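Local coordinates for protein enterotoxin SEN variant (Staphylococcus aureus, PDB 6KRY) that probably acts as a superantigen toxin of the staphylococcal enterotoxin family, built from an OB-fold domain and a beta-grasp domain, at residues V65-S69 against S70-N74; E202-Q205 against F206-D209; S15-L18 against F19-S23; R211-S215 against S216-I220. All blocks are in the same frame, centred on the assembly; numbering follows the deposited sequence.

Contact 1: residues V65-S69 against S70-N74; sequences VEFNS and SDLAN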
loop_
_atom_site.group_PDB
_atom_site.type_symbol
_atom_site.label_atom_id
_atom_site.label_comp_id
_atom_site.label_asym_id
_atom_site.label_seq_id
_atom_site.Cartn_x
_atom_site.Cartn_y
_atom_site.Cartn_z
ATOM N N VAL A 65 13.490 3.550 -2.118
ATOM C CA VAL A 65 12.517 3.396 -1.051
ATOM C C VAL A 65 12.759 4.491 -0.019
ATOM O O VAL A 65 13.892 4.697 0.439
ATOM C CB VAL A 65 12.610 2.003 -0.392
ATOM C CG1 VAL A 65 11.587 1.870 0.726
ATOM C CG2 VAL A 65 12.443 0.896 -1.424
ATOM N N GLU A 66 11.657 5.151 0.351
ATOM C CA GLU A 66 11.638 6.223 1.323
ATOM C C GLU A 66 10.904 5.755 2.589
ATOM O O GLU A 66 9.762 5.271 2.507
ATOM C CB GLU A 66 10.954 7.462 0.741
ATOM C CG GLU A 66 11.647 8.039 -0.477
ATOM C CD GLU A 66 10.847 9.030 -1.337
ATOM O OE1 GLU A 66 11.397 10.120 -1.635
ATOM O OE2 GLU A 66 9.719 8.680 -1.793
ATOM N N PHE A 67 11.551 5.971 3.746
ATOM C CA PHE A 67 11.039 5.639 5.050
ATOM C C PHE A 67 10.908 6.942 5.835
ATOM O O PHE A 67 11.472 7.943 5.388
ATOM C CB PHE A 67 11.968 4.735 5.832
ATOM C CG PHE A 67 12.274 3.413 5.183
ATOM C CD1 PHE A 67 11.348 2.385 5.191
ATOM C CD2 PHE A 67 13.500 3.207 4.566
ATOM C CE1 PHE A 67 11.638 1.184 4.560
ATOM C CE2 PHE A 67 13.793 2.008 3.935
ATOM C CZ PHE A 67 12.865 0.993 3.964
ATOM N N ASN A 68 10.251 6.885 6.992
ATOM C CA ASN A 68 9.980 8.093 7.770
ATOM C C ASN A 68 11.103 8.309 8.803
ATOM O O ASN A 68 11.016 9.261 9.570
ATOM C CB ASN A 68 8.599 8.110 8.427
ATOM C CG ASN A 68 8.419 7.103 9.550
ATOM O OD1 ASN A 68 9.310 6.314 9.852
ATOM N ND2 ASN A 68 7.266 7.117 10.200
ATOM N N SER A 69 12.168 7.505 8.765
ATOM C CA SER A 69 13.275 7.635 9.735
ATOM C C SER A 69 14.543 7.007 9.172
ATOM O O SER A 69 14.466 6.030 8.423
ATOM C CB SER A 69 12.924 6.993 11.075
ATOM O OG SER A 69 12.937 5.561 10.993
ATOM N N SER A 70 15.690 7.510 9.645
ATOM C CA SER A 70 16.986 6.943 9.428
ATOM C C SER A 70 17.064 5.554 10.054
ATOM O O SER A 70 17.692 4.632 9.540
ATOM C CB SER A 70 18.063 7.864 10.003
ATOM O OG SER A 70 18.172 9.016 9.191
ATOM N N ASP A 71 16.436 5.406 11.219
ATOM C CA ASP A 71 16.354 4.109 11.892
ATOM C C ASP A 71 15.804 3.009 10.970
ATOM O O ASP A 71 16.371 1.896 10.907
ATOM C CB ASP A 71 15.500 4.227 13.154
ATOM C CG ASP A 71 16.359 4.166 14.402
ATOM O OD1 ASP A 71 16.909 3.046 14.673
ATOM O OD2 ASP A 71 16.485 5.221 15.086
ATOM N N LEU A 72 14.712 3.300 10.245
ATOM C CA LEU A 72 14.110 2.284 9.367
ATOM C C LEU A 72 15.060 1.972 8.219
ATOM O O LEU A 72 15.309 0.800 7.878
ATOM C CB LEU A 72 12.753 2.756 8.830
ATOM C CG LEU A 72 11.542 2.538 9.721
ATOM C CD1 LEU A 72 10.319 3.238 9.145
ATOM C CD2 LEU A 72 11.246 1.057 9.928
ATOM N N ALA A 73 15.638 3.002 7.595
ATOM C CA ALA A 73 16.557 2.740 6.512
ATOM C C ALA A 73 17.724 1.830 6.975
ATOM O O ALA A 73 18.117 0.886 6.299
ATOM C CB ALA A 73 17.020 4.072 5.932
ATOM N N ASN A 74 18.272 2.102 8.161
ATOM C CA ASN A 74 19.397 1.361 8.741
ATOM C C ASN A 74 19.031 -0.106 8.985
ATOM O O ASN A 74 19.885 -0.951 8.863
ATOM C CB ASN A 74 19.883 2.054 10.017
ATOM C CG ASN A 74 20.670 3.298 9.675
ATOM O OD1 ASN A 74 21.075 3.481 8.535
ATOM N ND2 ASN A 74 20.886 4.165 10.644
#
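With its first torsion at 73°, Ser69 holds OG between its own backbone N and carbonyl carbon, turned to the open first turn of helix 70-76, and Leu72 N donates to it. Phe67 has CG beside its backbone N and anti to its carbonyl carbon (chi1 -59°), which brings the ring back against Leu72 and Ala73. The capping bond from Leu72 N to Ser69 OG is 3.0 Å long and fairly straight, 153° at the hydrogen. Ser69 O faces the same turn but is reached only weakly, by Ala73 N at 3.4 Å and by Leu72 N at a poorer angle, so the hydroxyl is the firmer acceptor for the Leu72 amide.

The apolar half of the contact lies beside this cap. Phe67 CB meets Leu72 CB at 3.7 Å, the two side chains slanting across each other, while the ring carbon CD2 of Phe67 comes to 3.9 Å from Ala73 CB. Val65 CG1 lies over one face of the ring and Leu72 C over the opposite one, both displaced toward the rim. Asn68 starts out away from the helix, but its end bends back, OD1 coming to 3.3 Å from Leu72 CD1. Beyond the two segments, Phe67 also packs on Val107 and Ile48, and Asn68 touches Ser208 and Asp209 of the beta-grasp half. This is a serine N-cap with a hydrophobic contact beside it, where strand 60-66 of the OB-fold domain leads through the short loop 67-69 into helix 70-76.

Contact 2: residues E202-Q205 against F206-D209; sequences EFFQ and FYSD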
loop_
_atom_site.group_PDB
_atom_site.type_symbol
_atom_site.label_atom_id
_atom_site.label_comp_id
_atom_site.label_asym_id
_atom_site.label_seq_id
_atom_site.Cartn_x
_atom_site.Cartn_y
_atom_site.Cartn_z
ATOM N N GLU A 202 2.541 12.234 -2.826
ATOM C CA GLU A 202 1.859 12.643 -1.643
ATOM C C GLU A 202 0.865 11.572 -1.178
ATOM O O GLU A 202 0.768 11.339 -0.012
ATOM C CB GLU A 202 1.139 13.956 -1.929
ATOM C CG GLU A 202 2.082 15.075 -2.372
ATOM C CD GLU A 202 1.343 16.330 -2.813
ATOM O OE1 GLU A 202 0.480 16.228 -3.711
ATOM O OE2 GLU A 202 1.608 17.424 -2.235
ATOM N N PHE A 203 0.067 10.988 -2.087
ATOM C CA PHE A 203 -0.965 10.018 -1.727
ATOM C C PHE A 203 -0.440 8.941 -0.758
ATOM O O PHE A 203 -1.144 8.458 0.156
ATOM C CB PHE A 203 -1.496 9.245 -2.950
ATOM C CG PHE A 203 -2.181 10.016 -4.054
ATOM C CD1 PHE A 203 -2.749 11.259 -3.834
ATOM C CD2 PHE A 203 -2.309 9.439 -5.315
ATOM C CE1 PHE A 203 -3.415 11.914 -4.859
ATOM C CE2 PHE A 203 -2.965 10.109 -6.343
ATOM C CZ PHE A 203 -3.519 11.345 -6.110
ATOM N N PHE A 204 0.778 8.465 -1.010
ATOM C CA PHE A 204 1.207 7.227 -0.370
ATOM C C PHE A 204 2.283 7.473 0.687
ATOM O O PHE A 204 2.840 6.518 1.251
ATOM C CB PHE A 204 1.669 6.249 -1.451
ATOM C CG PHE A 204 0.611 5.977 -2.487
ATOM C CD1 PHE A 204 -0.645 5.560 -2.099
ATOM C CD2 PHE A 204 0.862 6.174 -3.833
ATOM C CE1 PHE A 204 -1.665 5.423 -3.026
ATOM C CE2 PHE A 204 -0.156 6.002 -4.768
ATOM C CZ PHE A 204 -1.404 5.606 -4.363
ATOM N N GLN A 205 2.607 8.739 0.967
ATOM C CA GLN A 205 3.632 9.051 1.960
ATOM C C GLN A 205 3.322 8.428 3.340
ATOM O O GLN A 205 4.247 8.089 4.078
ATOM C CB GLN A 205 3.849 10.570 2.056
ATOM C CG GLN A 205 4.916 10.953 3.065
ATOM C CD GLN A 205 5.212 12.431 2.985
ATOM O OE1 GLN A 205 4.540 13.168 2.258
ATOM N NE2 GLN A 205 6.244 12.862 3.699
ATOM N N PHE A 206 2.052 8.219 3.671
ATOM C CA PHE A 206 1.718 7.656 4.976
ATOM C C PHE A 206 2.259 6.229 5.146
ATOM O O PHE A 206 2.407 5.767 6.307
ATOM C CB PHE A 206 0.211 7.701 5.273
ATOM C CG PHE A 206 -0.679 6.758 4.503
ATOM C CD1 PHE A 206 -0.984 6.988 3.166
ATOM C CD2 PHE A 206 -1.257 5.669 5.130
ATOM C CE1 PHE A 206 -1.848 6.155 2.471
ATOM C CE2 PHE A 206 -2.123 4.848 4.439
ATOM C CZ PHE A 206 -2.399 5.063 3.112
ATOM N N TYR A 207 2.534 5.525 4.042
ATOM C CA TYR A 207 3.102 4.165 4.115
ATOM C C TYR A 207 4.596 4.172 4.515
ATOM O O TYR A 207 5.182 3.079 4.662
ATOM C CB TYR A 207 2.905 3.445 2.783
ATOM C CG TYR A 207 1.489 3.079 2.441
ATOM C CD1 TYR A 207 0.659 2.448 3.356
ATOM C CD2 TYR A 207 1.012 3.247 1.152
ATOM C CE1 TYR A 207 -0.637 2.079 3.006
ATOM C CE2 TYR A 207 -0.277 2.886 0.792
ATOM C CZ TYR A 207 -1.113 2.293 1.727
ATOM O OH TYR A 207 -2.404 1.960 1.388
ATOM N N SER A 208 5.206 5.375 4.662
ATOM C CA SER A 208 6.625 5.535 4.948
ATOM C C SER A 208 6.973 5.001 6.346
ATOM O O SER A 208 8.151 4.753 6.596
ATOM C CB SER A 208 7.099 6.972 4.738
ATOM O OG SER A 208 6.590 7.799 5.755
ATOM N N ASP A 209 5.960 4.738 7.192
ATOM C CA ASP A 209 6.170 4.175 8.509
ATOM C C ASP A 209 6.534 2.691 8.429
ATOM O O ASP A 209 7.001 2.109 9.418
ATOM C CB ASP A 209 4.991 4.394 9.464
ATOM C CG ASP A 209 3.691 3.698 9.076
ATOM O OD1 ASP A 209 3.695 2.990 8.078
ATOM O OD2 ASP A 209 2.652 3.896 9.794
HETATM O O HOH W 1 0.118 10.315 2.638
#
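Gln205, Phe206 and Phe204 carry most of this contact, a short 3-10 turn that follows the end of helix 200-203 in the beta-grasp domain. Its i to i+3 pattern is plain in two backbone bonds: Tyr207 N donates to Phe204 O at 3.0 Å, and Ser208 N to Gln205 O at 2.9 Å. In both, the donor stands well above the plane of the carbonyl.

Gln205 contributes mainly through its backbone; its side chain runs out extended, with only CB and CG brushing Phe206 N. Phe206 has CG wedged between its backbone N and carbonyl carbon (chi1 72°), and this folds the ring back along the chain until its edge meets Phe203 O, with CE1 3.3 Å from that oxygen and the oxygen near the ring plane. Phe204 and Tyr207 lie side by side and point the same way, Phe204 CD1 reaching Tyr207 CE2 at 4.0 Å; Phe203 CB lies over the centre of one face of the Phe204 ring. Tyr24 meets Phe204 edge-to-face and Tyr190 does so with Phe206, while Tyr207 OH is hydrogen-bonded to Asp150 on helix 146-161. A water accepts a weak bond from Phe206 N and donates to Glu202 O. Gln205 O is gripped twice by one residue: besides the amide, Ser208 OG donates to it over 2.9 Å, nearly along the C=O axis.

Contact 3: residues S15-L18 against F19-S23; sequences SSKL and FNLTS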
loop_
_atom_site.group_PDB
_atom_site.type_symbol
_atom_site.label_atom_id
_atom_site.label_comp_id
_atom_site.label_asym_id
_atom_site.label_seq_id
_atom_site.Cartn_x
_atom_site.Cartn_y
_atom_site.Cartn_z
ATOM N N SER A 15 -12.179 16.141 -8.650
ATOM C CA SER A 15 -12.365 15.150 -9.680
ATOM C C SER A 15 -11.026 14.686 -10.276
ATOM O O SER A 15 -10.897 13.513 -10.550
ATOM C CB SER A 15 -13.281 15.629 -10.778
ATOM O OG SER A 15 -14.583 15.861 -10.272
ATOM N N SER A 16 -10.042 15.581 -10.455
ATOM C CA SER A 16 -8.733 15.134 -11.024
ATOM C C SER A 16 -8.044 14.107 -10.114
ATOM O O SER A 16 -7.387 13.149 -10.567
ATOM C CB SER A 16 -7.828 16.299 -11.354
ATOM O OG SER A 16 -8.392 17.077 -12.423
ATOM N N LYS A 17 -8.152 14.318 -8.807
ATOM C CA LYS A 17 -7.586 13.408 -7.854
ATOM C C LYS A 17 -8.265 12.032 -7.922
ATOM O O LYS A 17 -7.607 11.023 -7.847
ATOM C CB LYS A 17 -7.651 14.087 -6.501
ATOM C CG LYS A 17 -7.097 13.309 -5.323
ATOM C CD LYS A 17 -6.868 14.210 -4.143
ATOM C CE LYS A 17 -6.720 13.480 -2.825
ATOM N NZ LYS A 17 -6.412 14.425 -1.726
ATOM N N LEU A 18 -9.591 11.984 -7.974
ATOM C CA LEU A 18 -10.271 10.708 -8.090
ATOM C C LEU A 18 -9.841 9.988 -9.366
ATOM O O LEU A 18 -9.682 8.762 -9.392
ATOM C CB LEU A 18 -11.783 10.948 -8.125
ATOM C CG LEU A 18 -12.415 11.340 -6.802
ATOM C CD1 LEU A 18 -13.904 11.572 -6.997
ATOM C CD2 LEU A 18 -12.152 10.265 -5.748
ATOM N N PHE A 19 -9.636 10.752 -10.443
ATOM C CA PHE A 19 -9.205 10.167 -11.705
ATOM C C PHE A 19 -7.826 9.483 -11.568
ATOM O O PHE A 19 -7.590 8.348 -12.017
ATOM C CB PHE A 19 -9.171 11.274 -12.756
ATOM C CG PHE A 19 -8.850 10.840 -14.151
ATOM C CD1 PHE A 19 -9.633 9.909 -14.820
ATOM C CD2 PHE A 19 -7.850 11.474 -14.856
ATOM C CE1 PHE A 19 -9.387 9.576 -16.149
ATOM C CE2 PHE A 19 -7.624 11.158 -16.191
ATOM C CZ PHE A 19 -8.353 10.177 -16.820
ATOM N N ASN A 20 -6.885 10.185 -10.946
ATOM C CA ASN A 20 -5.527 9.635 -10.683
ATOM C C ASN A 20 -5.584 8.467 -9.681
ATOM O O ASN A 20 -4.907 7.475 -9.914
ATOM C CB ASN A 20 -4.590 10.732 -10.202
ATOM C CG ASN A 20 -4.229 11.644 -11.353
ATOM O OD1 ASN A 20 -4.497 12.836 -11.318
ATOM N ND2 ASN A 20 -3.719 11.062 -12.416
ATOM N N LEU A 21 -6.417 8.553 -8.635
ATOM C CA LEU A 21 -6.566 7.425 -7.694
ATOM C C LEU A 21 -7.161 6.200 -8.411
ATOM O O LEU A 21 -6.761 5.066 -8.147
ATOM C CB LEU A 21 -7.407 7.855 -6.487
ATOM C CG LEU A 21 -6.687 8.817 -5.543
ATOM C CD1 LEU A 21 -7.653 9.386 -4.518
ATOM C CD2 LEU A 21 -5.558 8.102 -4.816
ATOM N N THR A 22 -8.115 6.430 -9.304
ATOM C CA THR A 22 -8.713 5.342 -10.052
ATOM C C THR A 22 -7.638 4.562 -10.823
ATOM O O THR A 22 -7.683 3.320 -10.861
ATOM C CB THR A 22 -9.786 5.869 -11.016
ATOM O OG1 THR A 22 -10.847 6.514 -10.308
ATOM C CG2 THR A 22 -10.410 4.770 -11.841
ATOM N N SER A 23 -6.729 5.282 -11.494
ATOM C CA SER A 23 -5.631 4.649 -12.244
ATOM C C SER A 23 -4.784 3.773 -11.306
ATOM O O SER A 23 -4.479 2.623 -11.581
ATOM C CB SER A 23 -4.794 5.701 -12.900
ATOM O OG SER A 23 -3.642 5.096 -13.441
#
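Leu18 O is held by two donors of one residue, Thr22 OG1 at 2.7 Å and Thr22 N at 2.8 Å, which come to it from opposite faces of the carbonyl plane. The hydroxyl stands clearly above that plane, whereas the amide is tilted only moderately from it. With Thr22 OG1 beside its backbone N and anti to the carbonyl carbon (chi1 -61°), the hydroxyl folds back one turn and doubles the ordinary helical bond.

The three bonds before it follow the same i to i+4 pattern. Phe19 N donates to Ser15 O at 3.0 Å, Asn20 N to Ser16 O at 3.0 Å, and Leu21 N to Lys17 O at 2.9 Å, the last almost straight at 165°. On the side facing helix 200-203, Lys17 and Leu21 lie alongside each other, pointing the same way, with Lys17 CG 4.0 Å from Leu21 CD1. The lysine is extended throughout, and its NZ reaches beyond the helix to hydrogen-bond the carbonyls of Ile195 and Gly197. Leu21 CG also rests against Lys17 O, 3.3 Å away. Phe19 leans outward instead, only its CB lying close to the carbonyl oxygens of the preceding turn.

Helix 15-26 therefore presents Lys17 and Leu21 together to Phe203 on helix 200-203. Leu18 faces Lys10 and Ile13 of the N-terminal segment, and Thr22 touches Tyr164 in a loop after helix 146-161.

Contact 4: residues R211-S215 against S216-I220; sequences RTVSS and SNYHI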
loop_
_atom_site.group_PDB
_atom_site.type_symbol
_atom_site.label_atom_id
_atom_site.label_comp_id
_atom_site.label_asym_id
_atom_site.label_seq_id
_atom_site.Cartn_x
_atom_site.Cartn_y
_atom_site.Cartn_z
ATOM N N ARG A 211 4.772 0.164 8.433
ATOM C CA ARG A 211 4.063 -0.598 9.456
ATOM C C ARG A 211 3.860 -2.033 8.972
ATOM O O ARG A 211 3.405 -2.270 7.869
ATOM C CB ARG A 211 2.699 0.009 9.778
ATOM C CG ARG A 211 2.009 -0.628 10.975
ATOM C CD ARG A 211 0.799 0.147 11.490
ATOM N NE ARG A 211 0.357 -0.484 12.736
ATOM C CZ ARG A 211 -0.471 0.063 13.623
ATOM N NH1 ARG A 211 -1.066 1.202 13.354
ATOM N NH2 ARG A 211 -0.687 -0.537 14.782
ATOM N N THR A 212 4.156 -2.961 9.872
ATOM C CA THR A 212 4.309 -4.372 9.584
ATOM C C THR A 212 3.488 -5.168 10.608
ATOM O O THR A 212 3.496 -4.788 11.775
ATOM C CB THR A 212 5.801 -4.752 9.644
ATOM O OG1 THR A 212 6.475 -4.153 8.525
ATOM C CG2 THR A 212 6.055 -6.229 9.570
ATOM N N VAL A 213 2.828 -6.257 10.169
ATOM C CA VAL A 213 2.065 -7.119 11.053
ATOM C C VAL A 213 2.375 -8.595 10.742
ATOM O O VAL A 213 2.845 -8.950 9.672
ATOM C CB VAL A 213 0.545 -6.868 10.918
ATOM C CG1 VAL A 213 0.160 -5.456 11.317
ATOM C CG2 VAL A 213 0.006 -7.153 9.520
ATOM N N SER A 214 1.987 -9.463 11.683
ATOM C CA SER A 214 1.994 -10.897 11.497
ATOM C C SER A 214 0.823 -11.315 10.597
ATOM O O SER A 214 -0.340 -11.163 10.948
ATOM C CB SER A 214 1.924 -11.582 12.862
ATOM O OG SER A 214 1.776 -12.987 12.697
ATOM N N SER A 215 1.114 -11.888 9.443
ATOM C CA SER A 215 0.041 -12.339 8.508
ATOM C C SER A 215 -0.838 -13.427 9.154
ATOM O O SER A 215 -1.992 -13.540 8.780
ATOM C CB SER A 215 0.581 -12.795 7.192
ATOM O OG SER A 215 1.432 -13.915 7.344
ATOM N N SER A 216 -0.321 -14.153 10.148
ATOM C CA SER A 216 -1.127 -15.216 10.816
ATOM C C SER A 216 -2.180 -14.590 11.728
ATOM O O SER A 216 -3.142 -15.258 12.077
ATOM C CB SER A 216 -0.302 -16.247 11.551
ATOM O OG SER A 216 0.202 -15.741 12.777
ATOM N N ASN A 217 -2.013 -13.316 12.111
ATOM C CA ASN A 217 -2.765 -12.784 13.260
ATOM C C ASN A 217 -3.712 -11.632 12.897
ATOM O O ASN A 217 -4.170 -10.979 13.800
ATOM C CB ASN A 217 -1.850 -12.332 14.411
ATOM C CG ASN A 217 -2.603 -12.038 15.699
ATOM O OD1 ASN A 217 -3.558 -12.737 16.045
ATOM N ND2 ASN A 217 -2.146 -11.038 16.432
ATOM N N TYR A 218 -4.024 -11.409 11.613
ATOM C CA TYR A 218 -4.817 -10.263 11.250
ATOM C C TYR A 218 -5.953 -10.692 10.325
ATOM O O TYR A 218 -5.843 -11.628 9.522
ATOM C CB TYR A 218 -3.962 -9.134 10.657
ATOM C CG TYR A 218 -3.412 -8.238 11.726
ATOM C CD1 TYR A 218 -2.296 -8.597 12.468
ATOM C CD2 TYR A 218 -4.074 -7.068 12.069
ATOM C CE1 TYR A 218 -1.881 -7.839 13.556
ATOM C CE2 TYR A 218 -3.663 -6.292 13.139
ATOM C CZ TYR A 218 -2.561 -6.672 13.881
ATOM O OH TYR A 218 -2.112 -5.874 14.898
ATOM N N HIS A 219 -7.061 -9.980 10.439
ATOM C CA HIS A 219 -8.162 -10.069 9.469
ATOM C C HIS A 219 -8.660 -8.640 9.263
ATOM O O HIS A 219 -8.287 -7.724 10.021
ATOM C CB HIS A 219 -9.275 -11.017 9.918
ATOM C CG HIS A 219 -9.983 -10.594 11.158
ATOM N ND1 HIS A 219 -9.507 -10.929 12.416
ATOM C CD2 HIS A 219 -11.089 -9.846 11.356
ATOM C CE1 HIS A 219 -10.291 -10.409 13.340
ATOM N NE2 HIS A 219 -11.312 -9.782 12.715
ATOM N N ILE A 220 -9.415 -8.452 8.198
ATOM C CA ILE A 220 -9.756 -7.083 7.762
ATOM C C ILE A 220 -11.266 -6.954 7.683
ATOM O O ILE A 220 -11.933 -7.877 7.224
ATOM C CB ILE A 220 -9.078 -6.809 6.424
ATOM C CG1 ILE A 220 -7.564 -6.938 6.605
ATOM C CG2 ILE A 220 -9.458 -5.442 5.864
ATOM C CD1 ILE A 220 -6.816 -6.941 5.293
HETATM O O HOH W 2 2.656 -14.673 10.460
#
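Val213 lies over one face of the Tyr218 ring: CG1 is 4.0 Å from the ring centroid and 18° off its normal, a CH-pi contact displaced toward the rim. Val213 CB adds to it at 3.7 Å from Tyr218 CD1, and the two side chains cross at about a right angle. The same ring meets Ser214 O at its edge, where Tyr218 CD1 comes to 3.6 Å from that oxygen, so ring face and ring edge are used by successive residues.

Ser214 O also closes the turn. Asn217 N donates to it at 3.0 Å, straight at the hydrogen (164°) but from above the carbonyl plane. Ser214 OG, anti to its own backbone N (chi1 173°), is carried to within 3.2 Å of Ser216 OG, and a water links Ser214 OG to Ser216 N, accepting from that amide at 3.0 Å.

The next shell holds the turn and the start of the following strand. Ser215 OG lies among the carbonyls of Lys141 and Ala142, alternative acceptors for its one proton, and accepts from Arg119 NH1; Asn217 OD1 accepts from Asn182 N, and Tyr218 OH bonds Asn185 ND2. Tyr218 N, by contrast, is buried with no partner in the model. With its i to i+3 bond from Asn217 N to Ser214 O, the corner is a beta turn joining strand 212-214, paired with 143-145, to strand 218-225 in the main sheet of the beta-grasp domain.

Overall arrangement
Contact 3 comes first, within helix 15-26 near the N terminus. Contact 1 follows where strand 60-66 turns into helix 70-76, then contact 2 in the turn after helix 200-203, and contact 4 closes the corner between strands 212-214 and 218-225. All four are local and in series; none nests in or crosses another. Contact 2 is the hub: Phe203 packs on Leu21 of contact 3, while Ser208 and Asp209 meet Asn68 and Leu72 of contact 1, joining the beta-grasp side to the OB-fold side. It also adjoins contact 4 in sequence. Contacts 3 and 4 lie on opposite sides of the chain's centre, their centres about 29 Å apart.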